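Local atomic coordinates of BluB-like flavoprotein (Clostridium difficile 630, PDB entry 3EO8), a protein that binds flavin mononucleotide as a dimer of the nitroreductase family and probably acts as an FMN-dependent oxidoreductase. Residues A[73-78]-A[84-89]; A[49-54]-A[58-63]; A[103-108]-A[175-180]. One frame throughout, in Å; residues are numbered along the deposited sequence.

Overall arrangement
Contacts 2 and 3 lie close together, their centres about 8 Å apart, and join helices to neighbouring strands of one antiparallel sheet; contact 1 sits about 25 Å from contact 2, centre to centre, far out on the long helix 54-75 that both share. Contact 3 is wholly buried and purely apolar, leucine and phenylalanine meeting between strand 102-108 and helix 170-181. Contact 2 is mixed: an isoleucine pair inside, a helical backbone bond and two exposed charged residues outside. Contact 1 is mixed as well, a partly exposed salt bridge beside a buried selenomethionine-phenylalanine pair. Contacts 1 and 2 both touch the second subunit, whereas contact 3 stays within its own chain.

Contact 1. Residues A[73-78]-A[84-89]; sequences VEMDKV and NRFRKF
The salt bridge between D76 and R87 closes the helical hairpin in which helix 54-75 turns back into helix 80-93. R87 grips the carboxylate end-on with two nitrogens, one to each oxygen: NH1 to OD1 of D76 at 3.0 Å, and NH2 to OD2 of D76 at 2.7 Å. Both bonds are nearly straight, and the carboxylate and guanidinium planes differ by only 16°, so the two flat groups meet edge to edge as a bidentate pair. OD1 is met on its syn lone pair; at OD2 the donor also comes from the syn side, but 18° out of the carboxylate plane. The arginine chain is extended from CG to NE, which carries its charged end across to D76. NH1 of R87 has a second acceptor one turn back, OD1 of N84 at 3.1 Å, approached from above the carbonyl plane; the two acceptors together should restrain rotation of the guanidinium. Arginine and aspartate suit this partly exposed flank, where their opposite charges pair.

Alongside, the buried side is apolar. SE of the selenomethionine M75 comes obliquely to the F86 ring, 3.8 Å from CD2 of F86 and 4.6 Å from the ring centroid, a Met-aromatic contact. The chain of methionine, long and unbranched, bends at chi3 (82°) and so lays its chalcogen, selenium in this crystal, against the ring. F86 also packs on Q68 and L72 of helix 54-75, while L121 and E118, on helix 116-121 of the second subunit, touch M75 and F86 respectively, so that helix packs against the hairpin of helices 54-75 and 80-93.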
ATOM      1  N   VAL A  73     -15.446 -15.117  23.349  1.00 24.57           N
ATOM      2  CA  VAL A  73     -16.063 -15.315  24.661  0.50 24.21           C
ATOM      3  C   VAL A  73     -16.483 -13.985  25.270  1.00 23.88           C
ATOM      4  O   VAL A  73     -17.439 -13.927  26.043  1.00 24.42           O
ATOM      5  CB  VAL A  73     -15.160 -16.073  25.661  0.50 24.79           C
ATOM      6  CG1 VAL A  73     -15.027 -17.529  25.257  0.50 25.92           C
ATOM      7  CG2 VAL A  73     -13.801 -15.395  25.796  0.50 24.35           C
ATOM      8  N   GLU A  74     -15.795 -12.909  24.930  1.00 23.74           N
ATOM      9  CA  GLU A  74     -16.263 -11.586  25.382  1.00 23.93           C
ATOM     10  C   GLU A  74     -17.390 -11.015  24.482  1.00 22.91           C
ATOM     11  O   GLU A  74     -18.296 -10.342  24.975  1.00 23.70           O
ATOM     12  CB  GLU A  74     -15.108 -10.605  25.438  1.00 23.97           C
ATOM     13  CG  GLU A  74     -13.974 -11.081  26.313  1.00 26.40           C
ATOM     14  CD  GLU A  74     -14.330 -11.250  27.770  1.00 33.37           C
ATOM     15  OE1 GLU A  74     -15.236 -10.553  28.272  1.00 34.06           O
ATOM     16  OE2 GLU A  74     -13.655 -12.078  28.417  1.00 38.71           O
HETATM   17  N   MSE A  75     -17.316 -11.265  23.185  1.00 22.12           N
HETATM   18  CA  MSE A  75     -18.319 -10.777  22.243  1.00 21.83           C
HETATM   19  C   MSE A  75     -19.664 -11.408  22.556  1.00 22.82           C
HETATM   20  O   MSE A  75     -20.699 -10.740  22.454  1.00 22.87           O
HETATM   21  CB  MSE A  75     -17.963 -11.109  20.801  1.00 21.56           C
HETATM   22  CG  MSE A  75     -16.852 -10.237  20.183  1.00 20.23           C
HETATM   23 SE   MSE A  75     -16.543 -10.694  18.383  0.75 21.40          SE
HETATM   24  CE  MSE A  75     -18.014  -9.653  17.592  1.00 21.01           C
ATOM     25  N   ASP A  76     -19.663 -12.684  22.949  1.00 22.19           N
ATOM     26  CA  ASP A  76     -20.911 -13.379  23.229  1.00 23.26           C
ATOM     27  C   ASP A  76     -21.679 -12.739  24.367  1.00 23.69           C
ATOM     28  O   ASP A  76     -22.901 -12.876  24.437  1.00 24.81           O
ATOM     29  CB  ASP A  76     -20.670 -14.846  23.601  1.00 22.99           C
ATOM     30  CG  ASP A  76     -20.447 -15.752  22.380  1.00 26.74           C
ATOM     31  OD1 ASP A  76     -20.969 -15.447  21.283  1.00 28.07           O
ATOM     32  OD2 ASP A  76     -19.763 -16.782  22.542  1.00 26.78           O
ATOM     33  N   LYS A  77     -20.980 -12.084  25.278  1.00 24.50           N
ATOM     34  CA  LYS A  77     -21.634 -11.428  26.413  1.00 25.27           C
ATOM     35  C   LYS A  77     -22.377 -10.141  25.999  1.00 25.64           C
ATOM     36  O   LYS A  77     -23.237  -9.658  26.743  1.00 26.66           O
ATOM     37  CB  LYS A  77     -20.614 -11.081  27.491  1.00 25.24           C
ATOM     38  CG  LYS A  77     -19.786 -12.271  28.023  1.00 25.58           C
ATOM     39  CD  LYS A  77     -18.629 -11.811  28.942  1.00 26.01           C
ATOM     40  CE  LYS A  77     -17.660 -12.966  29.251  1.00 26.31           C
ATOM     41  NZ  LYS A  77     -16.769 -12.721  30.398  1.00 25.57           N
ATOM     42  N   VAL A  78     -22.039  -9.598  24.836  1.00 25.72           N
ATOM     43  CA  VAL A  78     -22.636  -8.348  24.320  1.00 25.88           C
ATOM     44  C   VAL A  78     -23.628  -8.671  23.214  1.00 25.99           C
ATOM     45  O   VAL A  78     -24.757  -8.189  23.225  1.00 26.70           O
ATOM     46  CB  VAL A  78     -21.563  -7.399  23.731  1.00 26.39           C
ATOM     47  CG1 VAL A  78     -22.196  -6.136  23.168  1.00 26.09           C
ATOM     48  CG2 VAL A  78     -20.512  -7.065  24.753  1.00 25.93           C
ATOM     49  N   ASN A  84     -21.316 -14.534  16.298  1.00 26.04           N
ATOM     50  CA  ASN A  84     -21.538 -15.496  15.201  1.00 25.89           C
ATOM     51  C   ASN A  84     -21.096 -15.001  13.850  1.00 25.66           C
ATOM     52  O   ASN A  84     -20.545 -15.783  13.054  1.00 24.24           O
ATOM     53  CB  ASN A  84     -23.016 -15.915  15.139  1.00 26.36           C
ATOM     54  CG  ASN A  84     -23.385 -16.918  16.220  1.00 27.00           C
ATOM     55  OD1 ASN A  84     -22.517 -17.534  16.831  1.00 27.34           O
ATOM     56  ND2 ASN A  84     -24.688 -17.094  16.454  1.00 28.39           N
ATOM     57  N   ARG A  85     -21.324 -13.725  13.556  1.00 24.78           N
ATOM     58  CA  ARG A  85     -20.813 -13.163  12.318  1.00 25.91           C
ATOM     59  C   ARG A  85     -19.273 -13.263  12.283  1.00 24.94           C
ATOM     60  O   ARG A  85     -18.679 -13.611  11.248  1.00 24.90           O
ATOM     61  CB  ARG A  85     -21.332 -11.721  12.100  1.00 26.63           C
ATOM     62  CG  ARG A  85     -22.803 -11.693  11.623  1.00 27.38           C
ATOM     63  CD  ARG A  85     -23.367 -10.288  11.216  1.00 28.60           C
ATOM     64  NE  ARG A  85     -24.846 -10.351  11.228  1.00 31.70           N
ATOM     65  CZ  ARG A  85     -25.681  -9.683  10.414  1.00 33.37           C
ATOM     66  NH1 ARG A  85     -25.239  -8.849   9.465  1.00 36.60           N
ATOM     67  NH2 ARG A  85     -26.990  -9.860  10.547  1.00 32.81           N
ATOM     68  N   PHE A  86     -18.630 -13.041  13.415  1.00 24.64           N
ATOM     69  CA  PHE A  86     -17.148 -13.154  13.483  1.00 24.48           C
ATOM     70  C   PHE A  86     -16.649 -14.608  13.342  1.00 24.94           C
ATOM     71  O   PHE A  86     -15.629 -14.854  12.690  1.00 25.36           O
ATOM     72  CB  PHE A  86     -16.641 -12.536  14.780  1.00 24.51           C
ATOM     73  CG  PHE A  86     -15.148 -12.372  14.860  1.00 23.51           C
ATOM     74  CD1 PHE A  86     -14.453 -11.726  13.875  1.00 24.09           C
ATOM     75  CD2 PHE A  86     -14.449 -12.810  15.983  1.00 24.13           C
ATOM     76  CE1 PHE A  86     -13.064 -11.525  13.995  1.00 25.79           C
ATOM     77  CE2 PHE A  86     -13.088 -12.611  16.098  1.00 24.15           C
ATOM     78  CZ  PHE A  86     -12.401 -11.975  15.087  1.00 24.72           C
ATOM     79  N   ARG A  87     -17.373 -15.569  13.915  1.00 25.20           N
ATOM     80  CA  ARG A  87     -17.060 -16.985  13.703  1.00 24.81           C
ATOM     81  C   ARG A  87     -17.034 -17.347  12.218  1.00 25.63           C
ATOM     82  O   ARG A  87     -16.128 -18.038  11.736  1.00 24.24           O
ATOM     83  CB  ARG A  87     -18.100 -17.861  14.424  1.00 24.18           C
ATOM     84  CG  ARG A  87     -17.997 -17.815  15.926  1.00 24.82           C
ATOM     85  CD  ARG A  87     -19.066 -18.660  16.699  1.00 24.26           C
ATOM     86  NE  ARG A  87     -18.715 -18.639  18.113  1.00 24.85           N
ATOM     87  CZ  ARG A  87     -19.228 -17.842  19.052  1.00 24.79           C
ATOM     88  NH1 ARG A  87     -20.257 -17.030  18.828  1.00 26.71           N
ATOM     89  NH2 ARG A  87     -18.744 -17.915  20.272  1.00 23.15           N
ATOM     90  N   LYS A  88     -18.057 -16.902  11.495  1.00 26.81           N
ATOM     91  CA  LYS A  88     -18.168 -17.242  10.068  1.00 26.38           C
ATOM     92  C   LYS A  88     -17.070 -16.512   9.317  1.00 26.48           C
ATOM     93  O   LYS A  88     -16.452 -17.067   8.415  1.00 26.22           O
ATOM     94  CB  LYS A  88     -19.547 -16.837   9.506  1.00 27.02           C
ATOM     95  CG  LYS A  88     -19.752 -17.275   8.023  1.00 28.56           C
ATOM     96  CD  LYS A  88     -21.161 -16.952   7.463  1.00 28.82           C
ATOM     97  N   PHE A  89     -16.839 -15.254   9.685  1.00 25.78           N
ATOM     98  CA  PHE A  89     -15.826 -14.436   9.007  1.00 26.30           C
ATOM     99  C   PHE A  89     -14.414 -15.059   9.072  1.00 26.52           C
ATOM    100  O   PHE A  89     -13.704 -15.148   8.062  1.00 26.05           O
ATOM    101  CB  PHE A  89     -15.803 -13.021   9.596  1.00 26.15           C
ATOM    102  CG  PHE A  89     -14.674 -12.201   9.097  1.00 25.53           C
ATOM    103  CD1 PHE A  89     -14.762 -11.534   7.900  1.00 27.68           C
ATOM    104  CD2 PHE A  89     -13.476 -12.140   9.809  1.00 25.62           C
ATOM    105  CE1 PHE A  89     -13.685 -10.798   7.420  1.00 27.51           C
ATOM    106  CE2 PHE A  89     -12.415 -11.408   9.332  1.00 26.67           C
ATOM    107  CZ  PHE A  89     -12.518 -10.745   8.135  1.00 27.42           C
TER

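Contact 2. Residues A[49-54]-A[58-63]; sequences VVIKRR and EKIADV
The carboxylate of E58 stands off the edge of the R54 guanidinium, the two planes 53° apart. OE2 of E58 lies near the guanidinium plane, but NH2 of R54 is 4.2 Å away, too far for a salt bridge; the attraction is electrostatic at most. The firmer partners of R54 are backbone carbonyls: NH2 bonds to O of L98 and NH1 to O of A100. The arginine chain, bent at chi2 (-58°) and chi3 (-43°), folds back on itself, and several N-H groups let it serve the two carbonyls while keeping its charge near the glutamate. Both residues are exposed, as befits their charge.

Between their backbones runs a regular helical bond, N of E58 to O of R54 at 2.9 Å. CG of E58 also lies 3.3 Å from O of R54, beside that bond.

On the buried side I51 and I60 reach toward each other tip to tip, CD1 of I51 lying 4.1 Å from CD1 of I60. Beta-branched I51 suits the strand, while I60 suits its place by its apolar bulk, on the helix side turned to the sheet; I51 also packs on L105, and I60 on Y97 and I173.

R53 occupies the N-cap position of helix 54-75, and its NH2 bonds to O of K219 of the second subunit. The whole is a tight strand-to-helix connection, in which strand 47-51, outermost within its own chain but paired in parallel with a strand of the second subunit, passes through K52 and R53 into helix 54-75, packed against the sheet of the nitroreductase fold.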
ATOM      1  N   VAL A  49       8.688 -14.272   4.088  1.00 24.83           N
ATOM      2  CA  VAL A  49       8.985 -15.568   4.678  1.00 24.51           C
ATOM      3  C   VAL A  49       8.116 -16.614   4.028  1.00 24.24           C
ATOM      4  O   VAL A  49       6.907 -16.589   4.163  1.00 23.21           O
ATOM      5  CB  VAL A  49       8.760 -15.558   6.206  1.00 25.46           C
ATOM      6  CG1 VAL A  49       9.091 -16.923   6.824  1.00 25.73           C
ATOM      7  CG2 VAL A  49       9.598 -14.466   6.839  1.00 25.69           C
ATOM      8  N   VAL A  50       8.736 -17.524   3.280  1.00 24.31           N
ATOM      9  CA  VAL A  50       7.989 -18.481   2.488  1.00 23.95           C
ATOM     10  C   VAL A  50       7.864 -19.835   3.187  1.00 23.10           C
ATOM     11  O   VAL A  50       8.874 -20.484   3.497  1.00 24.00           O
ATOM     12  CB  VAL A  50       8.701 -18.692   1.152  1.00 23.79           C
ATOM     13  CG1 VAL A  50       7.918 -19.693   0.310  1.00 26.16           C
ATOM     14  CG2 VAL A  50       8.818 -17.366   0.412  1.00 22.72           C
ATOM     15  N   ILE A  51       6.632 -20.269   3.440  1.00 23.03           N
ATOM     16  CA  ILE A  51       6.394 -21.487   4.185  1.00 23.10           C
ATOM     17  C   ILE A  51       5.621 -22.490   3.372  1.00 24.56           C
ATOM     18  O   ILE A  51       4.566 -22.177   2.842  1.00 23.64           O
ATOM     19  CB  ILE A  51       5.592 -21.193   5.477  1.00 23.10           C
ATOM     20  CG1 ILE A  51       6.369 -20.262   6.374  1.00 22.61           C
ATOM     21  CG2 ILE A  51       5.294 -22.485   6.253  1.00 22.96           C
ATOM     22  CD1 ILE A  51       5.503 -19.575   7.420  1.00 22.51           C
ATOM     23  N   LYS A  52       6.164 -23.710   3.293  1.00 25.26           N
ATOM     24  CA  LYS A  52       5.461 -24.862   2.756  1.00 25.68           C
ATOM     25  C   LYS A  52       5.257 -25.953   3.815  1.00 26.48           C
ATOM     26  O   LYS A  52       4.536 -26.932   3.568  1.00 27.47           O
ATOM     27  CB  LYS A  52       6.222 -25.431   1.546  1.00 25.80           C
ATOM     28  CG  LYS A  52       6.140 -24.574   0.283  1.00 24.48           C
ATOM     29  CD  LYS A  52       7.047 -25.132  -0.817  1.00 25.55           C
ATOM     30  CE  LYS A  52       7.098 -24.258  -2.049  1.00 24.42           C
ATOM     31  NZ  LYS A  52       7.916 -24.947  -3.089  1.00 24.93           N
ATOM     32  N   ARG A  53       5.853 -25.770   4.989  1.00 25.84           N
ATOM     33  CA  ARG A  53       5.800 -26.804   6.026  0.50 26.53           C
ATOM     34  C   ARG A  53       4.400 -26.844   6.634  1.00 25.81           C
ATOM     35  O   ARG A  53       3.956 -25.899   7.261  1.00 26.47           O
ATOM     36  CB  ARG A  53       6.867 -26.544   7.101  0.50 26.56           C
ATOM     37  CG  ARG A  53       7.172 -27.754   7.962  0.50 27.46           C
ATOM     38  CD  ARG A  53       7.873 -27.376   9.264  0.50 26.94           C
ATOM     39  NE  ARG A  53       9.212 -26.838   9.054  0.50 26.62           N
ATOM     40  CZ  ARG A  53       9.849 -26.015   9.886  0.50 24.93           C
ATOM     41  NH1 ARG A  53       9.268 -25.567  10.994  0.50 25.20           N
ATOM     42  NH2 ARG A  53      11.069 -25.611   9.591  0.50 26.36           N
ATOM     43  N   ARG A  54       3.694 -27.961   6.434  1.00 26.42           N
ATOM     44  CA  ARG A  54       2.272 -28.044   6.836  1.00 26.20           C
ATOM     45  C   ARG A  54       2.093 -27.820   8.316  1.00 25.74           C
ATOM     46  O   ARG A  54       1.167 -27.117   8.724  1.00 27.04           O
ATOM     47  CB  ARG A  54       1.608 -29.382   6.511  1.00 26.85           C
ATOM     48  CG  ARG A  54       1.485 -29.747   5.060  1.00 28.60           C
ATOM     49  CD  ARG A  54       0.711 -28.716   4.241  1.00 31.16           C
ATOM     50  NE  ARG A  54      -0.496 -28.181   4.855  1.00 30.16           N
ATOM     51  CZ  ARG A  54      -1.299 -27.305   4.239  1.00 31.88           C
ATOM     52  NH1 ARG A  54      -1.033 -26.908   2.991  1.00 30.28           N
ATOM     53  NH2 ARG A  54      -2.371 -26.815   4.878  1.00 30.47           N
ATOM     54  N   GLU A  58      -0.283 -25.092  10.300  1.00 24.95           N
ATOM     55  CA  GLU A  58      -1.351 -25.467  11.224  1.00 25.71           C
ATOM     56  C   GLU A  58      -1.124 -24.813  12.573  1.00 24.54           C
ATOM     57  O   GLU A  58      -2.077 -24.431  13.264  1.00 24.34           O
ATOM     58  CB  GLU A  58      -1.401 -26.982  11.416  1.00 26.81           C
ATOM     59  CG  GLU A  58      -1.735 -27.742  10.136  1.00 31.85           C
ATOM     60  CD  GLU A  58      -3.205 -27.684   9.764  1.00 39.27           C
ATOM     61  OE1 GLU A  58      -4.012 -27.180  10.590  1.00 43.60           O
ATOM     62  OE2 GLU A  58      -3.549 -28.153   8.644  1.00 45.05           O
ATOM     63  N   LYS A  59       0.143 -24.726  12.987  1.00 23.71           N
ATOM     64  CA  LYS A  59       0.469 -24.058  14.233  1.00 23.74           C
ATOM     65  C   LYS A  59       0.060 -22.590  14.220  1.00 23.33           C
ATOM     66  O   LYS A  59      -0.397 -22.059  15.220  1.00 23.31           O
ATOM     67  CB  LYS A  59       1.965 -24.227  14.567  1.00 23.32           C
ATOM     68  CG  LYS A  59       2.277 -25.615  15.119  1.00 24.27           C
ATOM     69  CD  LYS A  59       3.760 -25.878  15.260  1.00 24.47           C
ATOM     70  CE  LYS A  59       4.042 -27.284  15.837  1.00 26.42           C
ATOM     71  NZ  LYS A  59       3.966 -28.331  14.770  1.00 31.71           N
ATOM     72  N   ILE A  60       0.220 -21.944  13.081  1.00 22.94           N
ATOM     73  CA  ILE A  60      -0.125 -20.520  12.918  1.00 23.55           C
ATOM     74  C   ILE A  60      -1.656 -20.402  13.029  1.00 24.22           C
ATOM     75  O   ILE A  60      -2.186 -19.530  13.690  1.00 23.58           O
ATOM     76  CB  ILE A  60       0.461 -19.979  11.603  1.00 23.66           C
ATOM     77  CG1 ILE A  60       1.993 -19.834  11.732  1.00 23.84           C
ATOM     78  CG2 ILE A  60      -0.151 -18.632  11.209  1.00 23.11           C
ATOM     79  CD1 ILE A  60       2.699 -19.657  10.397  1.00 25.05           C
ATOM     80  N   ALA A  61      -2.350 -21.331  12.406  1.00 23.76           N
ATOM     81  CA  ALA A  61      -3.823 -21.346  12.442  1.00 23.96           C
ATOM     82  C   ALA A  61      -4.314 -21.477  13.871  1.00 24.60           C
ATOM     83  O   ALA A  61      -5.197 -20.726  14.322  1.00 25.34           O
ATOM     84  CB  ALA A  61      -4.342 -22.476  11.538  1.00 23.50           C
ATOM     85  N   ASP A  62      -3.691 -22.363  14.627  1.00 24.35           N
ATOM     86  CA  ASP A  62      -4.106 -22.581  16.009  1.00 24.20           C
ATOM     87  C   ASP A  62      -3.937 -21.334  16.873  1.00 23.73           C
ATOM     88  O   ASP A  62      -4.772 -21.106  17.751  1.00 23.69           O
ATOM     89  CB  ASP A  62      -3.353 -23.758  16.619  1.00 24.78           C
ATOM     90  CG  ASP A  62      -3.760 -25.104  16.024  1.00 27.30           C
ATOM     91  OD1 ASP A  62      -4.852 -25.229  15.426  1.00 31.60           O
ATOM     92  OD2 ASP A  62      -2.998 -26.059  16.224  1.00 31.74           O
ATOM     93  N   VAL A  63      -2.877 -20.528  16.677  1.00 23.80           N
ATOM     94  CA  VAL A  63      -2.739 -19.305  17.502  1.00 23.94           C
ATOM     95  C   VAL A  63      -3.731 -18.222  17.059  1.00 23.99           C
ATOM     96  O   VAL A  63      -4.199 -17.419  17.879  1.00 24.62           O
ATOM     97  CB  VAL A  63      -1.281 -18.698  17.574  1.00 24.33           C
ATOM     98  CG1 VAL A  63      -0.307 -19.676  18.235  1.00 23.93           C
ATOM     99  CG2 VAL A  63      -0.812 -18.179  16.220  1.00 21.73           C
TER

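Contact 3. Residues A[103-108]-A[175-180]; sequences LVLVFT and AVLEAE
L177 has its CG anti to the backbone N (chi1 180°), while L105 and F107 both hold CG beside theirs (chi1 -56° and -81°); the CB atoms of all three already point across the contact, and these torsions carry the leucine branches and the ring on to meet. The motif is helix-on-sheet packing in the α+β core of the nitroreductase fold: helix 170-181 lies against strand 102-108, an inner strand of the antiparallel sheet.

L105 and F107 stand two residues apart, so in the extended strand both turn their side chains toward the helix, and a single leucine can serve the pair. L105 and L177 meet tip to tip. F107 comes from the opposite direction to L177, and the leucine methyl approaches its ring obliquely. Leucine suits the helix, where its gamma branch extends two methyls beyond the backbone; phenylalanine supplies a broad apolar surface that also meets the ring of F183, which L177 touches too. L190 and M193 of strand 189-197 pack on L105, continuing the apolar surface along the sheet.

One methyl carries the contact: CD2 of L177 lies 3.8 Å from CD1 of L105, and the same CD2 of L177 is 3.7 Å from both CE1 and CZ of F107.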
ATOM      1  N   LEU A 103       2.151 -20.633   2.230  1.00 24.09           N
ATOM      2  CA  LEU A 103       1.815 -19.465   3.036  1.00 23.55           C
ATOM      3  C   LEU A 103       3.034 -18.548   3.017  1.00 24.04           C
ATOM      4  O   LEU A 103       4.123 -18.977   3.359  1.00 24.51           O
ATOM      5  CB  LEU A 103       1.514 -19.829   4.485  1.00 23.91           C
ATOM      6  CG  LEU A 103       1.171 -18.679   5.407  1.00 24.14           C
ATOM      7  CD1 LEU A 103      -0.072 -17.950   4.867  1.00 22.62           C
ATOM      8  CD2 LEU A 103       0.987 -19.170   6.853  1.00 23.21           C
ATOM      9  N   VAL A 104       2.839 -17.283   2.648  1.00 24.47           N
ATOM     10  CA  VAL A 104       3.921 -16.318   2.705  1.00 24.40           C
ATOM     11  C   VAL A 104       3.594 -15.308   3.798  1.00 24.37           C
ATOM     12  O   VAL A 104       2.520 -14.731   3.810  1.00 26.03           O
ATOM     13  CB  VAL A 104       4.114 -15.600   1.383  1.00 24.93           C
ATOM     14  CG1 VAL A 104       5.344 -14.703   1.466  1.00 23.94           C
ATOM     15  CG2 VAL A 104       4.220 -16.625   0.209  1.00 24.26           C
ATOM     16  N   LEU A 105       4.496 -15.108   4.741  1.00 23.48           N
ATOM     17  CA  LEU A 105       4.314 -14.094   5.739  1.00 23.80           C
ATOM     18  C   LEU A 105       5.112 -12.916   5.275  1.00 24.46           C
ATOM     19  O   LEU A 105       6.334 -13.040   5.031  1.00 25.28           O
ATOM     20  CB  LEU A 105       4.818 -14.548   7.105  1.00 23.37           C
ATOM     21  CG  LEU A 105       4.230 -15.846   7.643  1.00 24.35           C
ATOM     22  CD1 LEU A 105       4.875 -16.136   8.977  1.00 24.00           C
ATOM     23  CD2 LEU A 105       2.749 -15.781   7.748  1.00 24.10           C
ATOM     24  N   VAL A 106       4.436 -11.788   5.124  1.00 24.73           N
ATOM     25  CA  VAL A 106       5.088 -10.592   4.651  1.00 24.49           C
ATOM     26  C   VAL A 106       5.329  -9.714   5.853  1.00 24.33           C
ATOM     27  O   VAL A 106       4.380  -9.139   6.432  1.00 23.93           O
ATOM     28  CB  VAL A 106       4.276  -9.846   3.592  1.00 24.56           C
ATOM     29  CG1 VAL A 106       5.160  -8.833   2.987  1.00 27.04           C
ATOM     30  CG2 VAL A 106       3.789 -10.830   2.487  1.00 26.46           C
ATOM     31  N   PHE A 107       6.602  -9.648   6.246  1.00 24.18           N
ATOM     32  CA  PHE A 107       7.039  -8.787   7.346  1.00 23.44           C
ATOM     33  C   PHE A 107       7.352  -7.398   6.808  1.00 23.30           C
ATOM     34  O   PHE A 107       7.693  -7.229   5.649  1.00 23.14           O
ATOM     35  CB  PHE A 107       8.277  -9.355   8.055  1.00 23.60           C
ATOM     36  CG  PHE A 107       7.956 -10.430   9.059  1.00 23.46           C
ATOM     37  CD1 PHE A 107       7.588 -11.703   8.642  1.00 23.10           C
ATOM     38  CD2 PHE A 107       7.987 -10.162  10.414  1.00 22.88           C
ATOM     39  CE1 PHE A 107       7.293 -12.705   9.571  1.00 23.83           C
ATOM     40  CE2 PHE A 107       7.666 -11.129  11.347  1.00 24.69           C
ATOM     41  CZ  PHE A 107       7.322 -12.417  10.934  1.00 24.92           C
ATOM     42  N   THR A 108       7.235  -6.406   7.674  1.00 22.93           N
ATOM     43  CA  THR A 108       7.436  -5.023   7.290  1.00 23.68           C
ATOM     44  C   THR A 108       7.968  -4.284   8.534  1.00 23.81           C
ATOM     45  O   THR A 108       8.133  -4.878   9.597  1.00 23.96           O
ATOM     46  CB  THR A 108       6.126  -4.405   6.732  1.00 24.13           C
ATOM     47  OG1 THR A 108       6.393  -3.118   6.158  1.00 24.49           O
ATOM     48  CG2 THR A 108       5.038  -4.288   7.831  1.00 24.07           C
ATOM     49  N   ALA A 175       5.644 -15.203  17.278  1.00 24.05           N
ATOM     50  CA  ALA A 175       6.202 -16.074  18.313  1.00 23.43           C
ATOM     51  C   ALA A 175       6.280 -17.533  17.869  1.00 23.04           C
ATOM     52  O   ALA A 175       7.274 -18.209  18.119  1.00 23.92           O
ATOM     53  CB  ALA A 175       5.370 -15.961  19.576  1.00 22.48           C
ATOM     54  N   VAL A 176       5.223 -18.034  17.236  1.00 24.12           N
ATOM     55  CA  VAL A 176       5.248 -19.390  16.665  1.00 24.33           C
ATOM     56  C   VAL A 176       6.336 -19.534  15.615  1.00 23.52           C
ATOM     57  O   VAL A 176       7.101 -20.501  15.636  1.00 22.54           O
ATOM     58  CB  VAL A 176       3.897 -19.770  16.012  1.00 24.94           C
ATOM     59  CG1 VAL A 176       4.020 -21.091  15.228  1.00 28.12           C
ATOM     60  CG2 VAL A 176       2.817 -19.828  17.084  1.00 27.94           C
ATOM     61  N   LEU A 177       6.407 -18.589  14.681  1.00 22.87           N
ATOM     62  CA  LEU A 177       7.409 -18.665  13.623  1.00 23.39           C
ATOM     63  C   LEU A 177       8.801 -18.733  14.218  1.00 23.41           C
ATOM     64  O   LEU A 177       9.630 -19.546  13.793  1.00 23.36           O
ATOM     65  CB  LEU A 177       7.310 -17.434  12.715  1.00 23.17           C
ATOM     66  CG  LEU A 177       8.299 -17.367  11.572  1.00 23.67           C
ATOM     67  CD1 LEU A 177       8.075 -18.545  10.597  1.00 22.53           C
ATOM     68  CD2 LEU A 177       8.170 -16.019  10.859  1.00 23.38           C
ATOM     69  N   GLU A 178       9.050 -17.859  15.185  1.00 23.79           N
ATOM     70  CA  GLU A 178      10.367 -17.784  15.850  1.00 23.34           C
ATOM     71  C   GLU A 178      10.695 -19.095  16.578  1.00 22.80           C
ATOM     72  O   GLU A 178      11.780 -19.644  16.421  1.00 22.17           O
ATOM     73  CB  GLU A 178      10.376 -16.630  16.838  1.00 23.72           C
ATOM     74  CG  GLU A 178      11.694 -16.356  17.514  1.00 22.55           C
ATOM     75  CD  GLU A 178      11.625 -15.094  18.359  1.00 24.54           C
ATOM     76  OE1 GLU A 178      11.387 -13.977  17.790  1.00 27.88           O
ATOM     77  OE2 GLU A 178      11.773 -15.214  19.585  1.00 25.93           O
ATOM     78  N   ALA A 179       9.723 -19.601  17.331  1.00 22.28           N
ATOM     79  CA  ALA A 179       9.919 -20.808  18.123  1.00 22.10           C
ATOM     80  C   ALA A 179      10.197 -22.049  17.257  1.00 21.58           C
ATOM     81  O   ALA A 179      10.942 -22.948  17.681  1.00 21.22           O
ATOM     82  CB  ALA A 179       8.734 -21.041  19.030  1.00 21.22           C
ATOM     83  N   GLU A 180       9.601 -22.088  16.067  1.00 22.56           N
ATOM     84  CA  GLU A 180       9.626 -23.262  15.199  1.00 23.45           C
ATOM     85  C   GLU A 180      10.693 -23.244  14.090  1.00 23.81           C
ATOM     86  O   GLU A 180      10.954 -24.284  13.478  1.00 24.07           O
ATOM     87  CB  GLU A 180       8.260 -23.438  14.520  1.00 24.11           C
ATOM     88  CG  GLU A 180       7.112 -23.705  15.445  1.00 25.69           C
ATOM     89  CD  GLU A 180       7.212 -25.036  16.176  1.00 28.30           C
ATOM     90  OE1 GLU A 180       7.702 -26.032  15.611  1.00 29.11           O
ATOM     91  OE2 GLU A 180       6.771 -25.069  17.334  1.00 31.49           O
TER